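Local coordinates for hypothetical protein Atu2648 (Agrobacterium tumefaciens str. C58, PDB 1ZCE) that is of unknown function but consists largely of an EVE domain, a fold related to the ASCH and PUA domains, whose PUA relatives bind RNA, at residues A[70-75]-A[85-90]. Residues are numbered along the deposited sequence; the frame is centred on the assembly and turned at random.
Sequences LSHPDS and CVDIRA
His72 and Cys85 both place their first side-chain atom between the backbone N and the carbonyl carbon, CG of His72 at chi1 63° and SG of Cys85 at chi1 56°; imidazole and thiol share a face because the two residues are paired across a beta hairpin. This is the end of the hairpin formed by strands 60-73 and 84-99 of the EVE domain's mixed sheet, next to the loop that joins them. The two residues form a hydrogen-bonded pair: Cys85 N reaches His72 O at 2.8 Å, and His72 N returns to Cys85 O at 2.9 Å. That same oxygen lies over one face of the imidazole, offset toward the rim, and takes a CA-H...O contact from Ser71 CA at 3.3 Å. The ring's rotation is set partly by a bond within its own strand, His72 ND1 donating to Leu70 O at 3.2 Å, nearly in the ring plane; Glu28 OE1, on strand 27-28 beside strand 84-99, bonds NE2 weakly. Farther along, Asp74 OD2 makes a salt bridge to Arg33 and accepts a hydrogen bond from Gly31 N, and OD1 is hydrogen-bonded to Thr76, while CB packs 4.0 Å from Cys85 SG. Beside Ser71, Val86 sets methyl CG1 3.7 Å from the backbone N and 3.8 Å from OG of that serine.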
ATOM      1  N   LEU A  70       5.192  12.600  -5.163  1.00  5.87           N
ATOM      2  CA  LEU A  70       6.477  12.049  -4.755  1.00  5.70           C
ATOM      3  C   LEU A  70       6.800  12.451  -3.322  1.00  5.70           C
ATOM      4  O   LEU A  70       6.212  13.387  -2.786  1.00  5.86           O
ATOM      5  CB  LEU A  70       7.581  12.547  -5.690  1.00  6.08           C
ATOM      6  CG  LEU A  70       7.507  12.091  -7.150  1.00  5.77           C
ATOM      7  CD1 LEU A  70       8.590  12.791  -7.959  1.00  8.18           C
ATOM      8  CD2 LEU A  70       7.670  10.580  -7.226  1.00  8.54           C
ATOM      9  N   SER A  71       7.742  11.743  -2.710  1.00  6.35           N
ATOM     10  CA  SER A  71       8.144  12.021  -1.337  1.00  6.26           C
ATOM     11  C   SER A  71       8.392  13.494  -1.070  1.00  6.24           C
ATOM     12  O   SER A  71       9.137  14.151  -1.799  1.00  7.29           O
ATOM     13  CB  SER A  71       9.411  11.239  -0.990  1.00  6.66           C
ATOM     14  OG  SER A  71       9.150   9.855  -0.894  1.00  8.48           O
ATOM     15  N   HIS A  72       7.776  14.000  -0.008  1.00  6.04           N
ATOM     16  CA  HIS A  72       7.926  15.392   0.389  1.00  5.80           C
ATOM     17  C   HIS A  72       7.818  15.436   1.913  1.00  6.40           C
ATOM     18  O   HIS A  72       7.339  14.485   2.531  1.00  6.93           O
ATOM     19  CB  HIS A  72       6.817  16.241  -0.236  1.00  6.42           C
ATOM     20  CG  HIS A  72       5.445  15.861   0.223  1.00  7.19           C
ATOM     21  ND1 HIS A  72       4.630  14.995  -0.477  1.00  9.29           N
ATOM     22  CD2 HIS A  72       4.765  16.187   1.346  1.00  7.72           C
ATOM     23  CE1 HIS A  72       3.511  14.807   0.197  1.00  7.74           C
ATOM     24  NE2 HIS A  72       3.568  15.519   1.310  1.00 11.59           N
ATOM     25  N   PRO A  73       8.261  16.537   2.539  1.00  6.43           N
ATOM     26  CA  PRO A  73       8.174  16.617   3.998  1.00  7.67           C
ATOM     27  C   PRO A  73       6.783  16.270   4.531  1.00  7.19           C
ATOM     28  O   PRO A  73       5.771  16.718   3.999  1.00  6.73           O
ATOM     29  CB  PRO A  73       8.563  18.065   4.283  1.00  8.52           C
ATOM     30  CG  PRO A  73       9.576  18.339   3.225  1.00  9.74           C
ATOM     31  CD  PRO A  73       8.947  17.721   1.987  1.00  7.05           C
ATOM     32  N   ASP A  74       6.744  15.456   5.581  1.00  7.26           N
ATOM     33  CA  ASP A  74       5.491  15.045   6.216  1.00  7.43           C
ATOM     34  C   ASP A  74       4.925  16.257   6.962  1.00  8.76           C
ATOM     35  O   ASP A  74       5.535  16.737   7.915  1.00  8.43           O
ATOM     36  CB  ASP A  74       5.782  13.906   7.202  1.00  7.65           C
ATOM     37  CG  ASP A  74       4.528  13.343   7.852  1.00  6.72           C
ATOM     38  OD1 ASP A  74       3.520  14.069   7.953  1.00  7.85           O
ATOM     39  OD2 ASP A  74       4.567  12.167   8.281  1.00  7.70           O
ATOM     40  N   SER A  75       3.756  16.735   6.544  1.00  8.60           N
ATOM     41  CA  SER A  75       3.136  17.907   7.160  1.00  9.48           C
ATOM     42  C   SER A  75       2.879  17.765   8.655  1.00 10.31           C
ATOM     43  O   SER A  75       2.625  18.759   9.338  1.00 12.55           O
ATOM     44  CB  SER A  75       1.817  18.231   6.460  1.00 10.15           C
ATOM     45  OG  SER A  75       0.839  17.249   6.754  1.00 11.27           O
ATOM     46  N   CYS A  85       7.037  11.734   3.069  1.00  5.47           N
ATOM     47  CA  CYS A  85       6.096  10.737   2.578  1.00  5.24           C
ATOM     48  C   CYS A  85       5.492  11.097   1.227  1.00  4.80           C
ATOM     49  O   CYS A  85       5.610  12.234   0.749  1.00  5.43           O
ATOM     50  CB  CYS A  85       4.962  10.586   3.594  1.00  4.72           C
ATOM     51  SG  CYS A  85       4.124  12.183   3.958  1.00  6.88           S
ATOM     52  N   VAL A  86       4.852  10.107   0.612  1.00  4.36           N
ATOM     53  CA  VAL A  86       4.169  10.315  -0.656  1.00  4.83           C
ATOM     54  C   VAL A  86       2.695  10.567  -0.351  1.00  4.63           C
ATOM     55  O   VAL A  86       2.269  10.563   0.807  1.00  4.55           O
ATOM     56  CB  VAL A  86       4.242   9.059  -1.580  1.00  4.67           C
ATOM     57  CG1 VAL A  86       5.674   8.811  -2.017  1.00  6.59           C
ATOM     58  CG2 VAL A  86       3.692   7.833  -0.857  1.00  4.38           C
ATOM     59  N   ASP A  87       1.938  10.822  -1.411  1.00  4.52           N
ATOM     60  CA  ASP A  87       0.492  10.991  -1.330  1.00  5.01           C
ATOM     61  C   ASP A  87      -0.004   9.840  -2.198  1.00  4.94           C
ATOM     62  O   ASP A  87       0.616   9.538  -3.219  1.00  5.14           O
ATOM     63  CB  ASP A  87       0.035  12.293  -1.990  1.00  6.78           C
ATOM     64  CG  ASP A  87       0.309  13.526  -1.151  1.00  7.90           C
ATOM     65  OD1 ASP A  87       1.154  13.476  -0.240  1.00  7.89           O
ATOM     66  OD2 ASP A  87      -0.329  14.566  -1.426  1.00 10.34           O
ATOM     67  N   ILE A  88      -1.100   9.196  -1.807  1.00  4.83           N
ATOM     68  CA  ILE A  88      -1.654   8.107  -2.606  1.00  4.82           C
ATOM     69  C   ILE A  88      -3.141   8.337  -2.841  1.00  4.52           C
ATOM     70  O   ILE A  88      -3.789   9.073  -2.098  1.00  4.96           O
ATOM     71  CB  ILE A  88      -1.477   6.714  -1.925  1.00  4.98           C
ATOM     72  CG1 ILE A  88      -2.189   6.685  -0.569  1.00  6.35           C
ATOM     73  CG2 ILE A  88       0.001   6.394  -1.763  1.00  6.41           C
ATOM     74  CD1 ILE A  88      -2.209   5.304   0.086  1.00  7.27           C
ATOM     75  N   ARG A  89      -3.676   7.711  -3.884  1.00  5.36           N
ATOM     76  CA  ARG A  89      -5.096   7.833  -4.193  1.00  5.30           C
ATOM     77  C   ARG A  89      -5.651   6.501  -4.673  1.00  4.50           C
ATOM     78  O   ARG A  89      -4.920   5.657  -5.186  1.00  4.70           O
ATOM     79  CB  ARG A  89      -5.340   8.914  -5.250  1.00  6.19           C
ATOM     80  CG  ARG A  89      -4.682   8.678  -6.588  1.00  6.98           C
ATOM     81  CD  ARG A  89      -4.879   9.902  -7.470  1.00  7.34           C
ATOM     82  NE  ARG A  89      -4.079   9.873  -8.689  1.00  8.18           N
ATOM     83  CZ  ARG A  89      -3.923  10.918  -9.496  1.00  8.22           C
ATOM     84  NH1 ARG A  89      -3.177  10.811 -10.587  1.00 11.69           N
ATOM     85  NH2 ARG A  89      -4.510  12.074  -9.208  1.00  9.08           N
ATOM     86  N   ALA A  90      -6.951   6.319  -4.505  1.00  5.08           N
ATOM     87  CA  ALA A  90      -7.597   5.083  -4.908  1.00  5.32           C
ATOM     88  C   ALA A  90      -7.604   4.887  -6.419  1.00  6.60           C
ATOM     89  O   ALA A  90      -7.713   5.845  -7.186  1.00  7.45           O
ATOM     90  CB  ALA A  90      -9.017   5.055  -4.383  1.00  8.14           C
TER